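Local coordinates for extracellular solute-binding protein family 1 (Kribbella flavida, PDB 5IXP) that probably binds a solute outside the cell, most likely a sugar or similar small molecule, and delivers it to an ABC transporter for uptake, at residues I6-E11 with D16-Y21; K302-K305 with F310-T313. All coordinates share one frame; numbering follows the deposited sequence.

From the N terminus, the chain runs along strand 2-8, turns, and enters helix 15-24. Interaction 1 closes this turn by packing the end of the strand against the helix. Much later, helix 297-307 turns into the short strand 310-311, and interaction 2 closes that turn. The two contacts follow one another in series and neither nests nor crosses. Their centres lie 14 Å apart, and both reach the same mixed sheet. They also touch directly: Glu20 of helix 15-24 forms a salt bridge with Lys302 of helix 297-307, and Leu17 packs on Lys302 and Val303. Helix 15-24 and helix 297-307 thus touch, joining the first beta-alpha-beta unit to a much later part of the chain.

Interaction 1 of 2, residues I6-E11 with D16-Y21; sequences IATFNE and DLYREY
Tyr18 OH, hydrogen-bonded to Glu32 OE2 of strand 28-34, lies 3.4 Å from Ile6 CG2. Across the two segments, its neighbours are carbons of Ile6 and Thr8. CD1 of Ile6 lies 3.7 Å from Tyr18 OH, and CG2 of Thr8 is 3.9 Å from it. The bond to Glu32 gives this buried hydroxyl its polar partner. The Tyr18 ring joins in as well, since its CZ is 3.7 Å from Ile6 CG2. That methyl approaches the ring obliquely. With chi1 at 173°, Ile6 directs CG1 away from its own N and sets CG2 between N and the carbonyl carbon; CG2 and the CD1 end of the other branch both reach the hydroxyl. Thr8 comes from the opposite direction to Tyr18 and offers its methyl. No hydrogen bond joins the two segments. An alanine at Ile6 would remove CG1, CG2 and CD1, and would probably open a gap beside the phenol end and leave the Tyr18 ring less firmly placed. Nearby, Ile30 of strand 28-34 also touches both Ile6 and Tyr18, and Leu294 of helix 284-294 touches Ile6. The contact is buried packing between the first strand and the helix of a beta-alpha-beta unit, 2-8, 15-24 and 28-34. Its two strands run parallel, the arrangement found in the periplasmic-binding-protein (PBP) fold, to which this family belongs.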
# COMPACT_ATOMS: atom_id res chain seq x y z
N ILE A 6 -1.47 2.23 -23.50
CA ILE A 6 -1.19 2.20 -22.08
C ILE A 6 -2.25 1.33 -21.42
O ILE A 6 -3.45 1.53 -21.65
CB ILE A 6 -1.13 3.62 -21.46
CG1 ILE A 6 -1.00 3.52 -19.94
CG2 ILE A 6 -2.36 4.47 -21.86
CD1 ILE A 6 -0.62 4.86 -19.28
N ALA A 7 -1.81 0.35 -20.63
CA ALA A 7 -2.72 -0.58 -19.97
C ALA A 7 -2.80 -0.20 -18.50
O ALA A 7 -1.79 -0.20 -17.79
CB ALA A 7 -2.23 -2.02 -20.12
N THR A 8 -4.01 0.14 -18.04
CA THR A 8 -4.25 0.49 -16.65
C THR A 8 -5.34 -0.42 -16.09
O THR A 8 -5.99 -1.18 -16.82
CB THR A 8 -4.66 1.96 -16.48
OG1 THR A 8 -5.92 2.21 -17.12
CG2 THR A 8 -3.61 2.90 -17.06
N PHE A 9 -5.52 -0.34 -14.78
CA PHE A 9 -6.50 -1.14 -14.07
C PHE A 9 -7.16 -0.24 -13.04
O PHE A 9 -6.59 0.78 -12.64
CB PHE A 9 -5.85 -2.37 -13.40
CG PHE A 9 -4.69 -2.02 -12.51
CD1 PHE A 9 -4.90 -1.68 -11.17
CD2 PHE A 9 -3.39 -2.01 -13.01
CE1 PHE A 9 -3.82 -1.32 -10.35
CE2 PHE A 9 -2.32 -1.66 -12.21
CZ PHE A 9 -2.54 -1.30 -10.88
N ASN A 10 -8.36 -0.61 -12.61
CA ASN A 10 -9.16 0.25 -11.74
C ASN A 10 -9.23 1.63 -12.38
O ASN A 10 -9.39 1.73 -13.60
CB ASN A 10 -8.59 0.28 -10.32
CG ASN A 10 -8.69 -1.08 -9.63
OD1 ASN A 10 -9.61 -1.86 -9.89
ND2 ASN A 10 -7.74 -1.36 -8.74
N GLU A 11 -9.08 2.71 -11.61
CA GLU A 11 -9.22 4.05 -12.19
C GLU A 11 -7.97 4.88 -11.91
O GLU A 11 -7.83 5.46 -10.82
CB GLU A 11 -10.47 4.76 -11.68
CG GLU A 11 -10.68 6.12 -12.34
CD GLU A 11 -10.66 6.03 -13.87
OE1 GLU A 11 -11.65 5.53 -14.45
OE2 GLU A 11 -9.64 6.42 -14.48
N ASP A 16 -8.56 12.61 -18.90
CA ASP A 16 -8.33 13.97 -19.37
C ASP A 16 -6.87 14.21 -19.72
O ASP A 16 -6.56 15.00 -20.61
CB ASP A 16 -8.76 15.01 -18.32
CG ASP A 16 -10.23 14.91 -17.97
OD1 ASP A 16 -11.03 14.53 -18.85
OD2 ASP A 16 -10.58 15.22 -16.80
N LEU A 17 -5.96 13.53 -19.01
CA LEU A 17 -4.54 13.73 -19.26
C LEU A 17 -4.16 13.27 -20.65
O LEU A 17 -3.33 13.91 -21.31
CB LEU A 17 -3.71 13.01 -18.20
CG LEU A 17 -3.99 13.41 -16.76
CD1 LEU A 17 -2.96 12.81 -15.83
CD2 LEU A 17 -4.03 14.92 -16.63
N TYR A 18 -4.74 12.16 -21.12
CA TYR A 18 -4.43 11.69 -22.47
C TYR A 18 -4.81 12.75 -23.50
O TYR A 18 -4.06 12.97 -24.46
CB TYR A 18 -5.16 10.39 -22.79
CG TYR A 18 -4.89 9.23 -21.85
CD1 TYR A 18 -3.62 9.00 -21.33
CD2 TYR A 18 -5.91 8.34 -21.52
CE1 TYR A 18 -3.37 7.91 -20.49
CE2 TYR A 18 -5.67 7.25 -20.67
CZ TYR A 18 -4.40 7.04 -20.17
OH TYR A 18 -4.16 5.97 -19.33
N ARG A 19 -5.97 13.39 -23.32
CA ARG A 19 -6.39 14.44 -24.24
C ARG A 19 -5.41 15.61 -24.21
O ARG A 19 -5.05 16.16 -25.26
CB ARG A 19 -7.79 14.93 -23.88
CG ARG A 19 -8.86 13.86 -23.98
CD ARG A 19 -10.26 14.39 -23.68
NE ARG A 19 -11.22 13.30 -23.58
CZ ARG A 19 -11.73 12.86 -22.44
NH1 ARG A 19 -11.41 13.43 -21.28
NH2 ARG A 19 -12.59 11.84 -22.45
N GLU A 20 -4.97 16.00 -23.01
CA GLU A 20 -4.02 17.09 -22.88
C GLU A 20 -2.71 16.76 -23.58
O GLU A 20 -2.15 17.59 -24.31
CB GLU A 20 -3.77 17.38 -21.40
CG GLU A 20 -4.97 17.93 -20.68
CD GLU A 20 -4.73 18.11 -19.19
OE1 GLU A 20 -3.75 17.54 -18.67
OE2 GLU A 20 -5.53 18.81 -18.55
N TYR A 21 -2.20 15.55 -23.38
CA TYR A 21 -0.92 15.18 -23.99
C TYR A 21 -1.00 15.20 -25.51
O TYR A 21 -0.09 15.69 -26.18
CB TYR A 21 -0.50 13.80 -23.49
CG TYR A 21 0.95 13.47 -23.76
CD1 TYR A 21 1.94 13.91 -22.89
CD2 TYR A 21 1.32 12.71 -24.87
CE1 TYR A 21 3.27 13.61 -23.11
CE2 TYR A 21 2.65 12.39 -25.09
CZ TYR A 21 3.62 12.85 -24.21
OH TYR A 21 4.94 12.54 -24.41

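Interaction 2 of 2, residues K302-K305 with F310-T313; sequences KVFK and FPST
Phe304 turns its CG anti to the backbone N (chi1 174°), which carries the ring from helix 297-307 towards Phe310 and Pro311. Phe310 likewise has CG anti to N (chi1 -164°); its CB points away from the helix, yet Phe310 CD1 lies 4.3 Å from Phe304 CE1. Neither ring meets the other squarely, and the approach is oblique on both sides. The nearer partner is Pro311: its CD lies 4.0 Å from Phe304 CD1. The same CD carbon lies over one face of the Phe310 ring, 3.7 Å above its plane and offset toward the rim. Pro311 CD thus lies against Phe304 and also against the ring of its own neighbour in sequence, Phe310. All three residues are buried. The contact is wholly apolar, and no hydrogen bond crosses it. At the backbone, the CA atoms of Phe304 and Phe310 are 5.9 Å apart, so the chain passes close to the helix as it turns back. Val322 of helix 320-323 touches both phenylalanines, and Tyr317 meets the Phe310 ring. Phe310 further packs on Ile113 and Pro115 of strand 108-121, and its backbone bonds to Ile113. Helix 297-307 packs against the short, weakly bonded strand 310-311 that follows it, which pairs antiparallel with strand 108-121 in the mixed sheet of a PBP-type fold.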
# COMPACT_ATOMS: atom_id res chain seq x y z
N LYS A 302 -3.55 16.83 -10.76
CA LYS A 302 -4.81 16.68 -11.50
C LYS A 302 -5.51 15.38 -11.13
O LYS A 302 -6.73 15.35 -10.94
CB LYS A 302 -4.56 16.74 -13.00
CG LYS A 302 -4.07 18.08 -13.49
CD LYS A 302 -3.65 17.96 -14.95
CE LYS A 302 -2.85 19.15 -15.41
NZ LYS A 302 -2.18 18.87 -16.71
N VAL A 303 -4.75 14.28 -11.03
CA VAL A 303 -5.32 12.99 -10.66
C VAL A 303 -5.86 13.04 -9.23
O VAL A 303 -6.94 12.51 -8.95
CB VAL A 303 -4.26 11.88 -10.83
CG1 VAL A 303 -4.73 10.56 -10.21
CG2 VAL A 303 -3.89 11.70 -12.33
N PHE A 304 -5.11 13.67 -8.32
CA PHE A 304 -5.59 13.83 -6.95
C PHE A 304 -6.95 14.53 -6.91
O PHE A 304 -7.85 14.10 -6.19
CB PHE A 304 -4.56 14.62 -6.13
CG PHE A 304 -5.02 14.97 -4.75
CD1 PHE A 304 -5.03 14.01 -3.74
CD2 PHE A 304 -5.43 16.27 -4.43
CE1 PHE A 304 -5.45 14.33 -2.45
CE2 PHE A 304 -5.84 16.59 -3.15
CZ PHE A 304 -5.85 15.63 -2.16
N LYS A 305 -7.12 15.60 -7.68
CA LYS A 305 -8.41 16.28 -7.66
C LYS A 305 -9.49 15.47 -8.36
O LYS A 305 -10.66 15.56 -7.98
CB LYS A 305 -8.30 17.67 -8.26
CG LYS A 305 -7.08 18.43 -7.77
CD LYS A 305 -7.19 19.89 -8.08
CE LYS A 305 -7.15 20.14 -9.55
NZ LYS A 305 -6.08 21.12 -9.90
N PHE A 310 -3.35 9.73 -3.86
CA PHE A 310 -2.41 10.60 -3.16
C PHE A 310 -1.07 10.65 -3.89
O PHE A 310 -0.50 9.59 -4.20
CB PHE A 310 -2.20 10.15 -1.71
CG PHE A 310 -1.57 11.21 -0.87
CD1 PHE A 310 -2.33 12.24 -0.35
CD2 PHE A 310 -0.20 11.21 -0.65
CE1 PHE A 310 -1.75 13.26 0.41
CE2 PHE A 310 0.40 12.22 0.12
CZ PHE A 310 -0.38 13.24 0.64
N PRO A 311 -0.54 11.84 -4.20
CA PRO A 311 0.68 11.93 -5.02
C PRO A 311 1.90 11.34 -4.33
O PRO A 311 2.02 11.35 -3.10
CB PRO A 311 0.87 13.44 -5.23
CG PRO A 311 -0.50 14.01 -5.07
CD PRO A 311 -1.15 13.16 -3.98
N SER A 312 2.82 10.82 -5.14
CA SER A 312 4.12 10.39 -4.64
C SER A 312 5.23 11.37 -4.99
O SER A 312 6.40 11.10 -4.70
CB SER A 312 4.46 8.99 -5.17
OG SER A 312 4.62 8.97 -6.59
N THR A 313 4.89 12.51 -5.59
CA THR A 313 5.87 13.50 -6.03
C THR A 313 5.93 14.62 -5.01
O THR A 313 4.90 15.24 -4.70
CB THR A 313 5.49 14.05 -7.41
OG1 THR A 313 4.11 14.46 -7.39
CG2 THR A 313 5.68 12.99 -8.50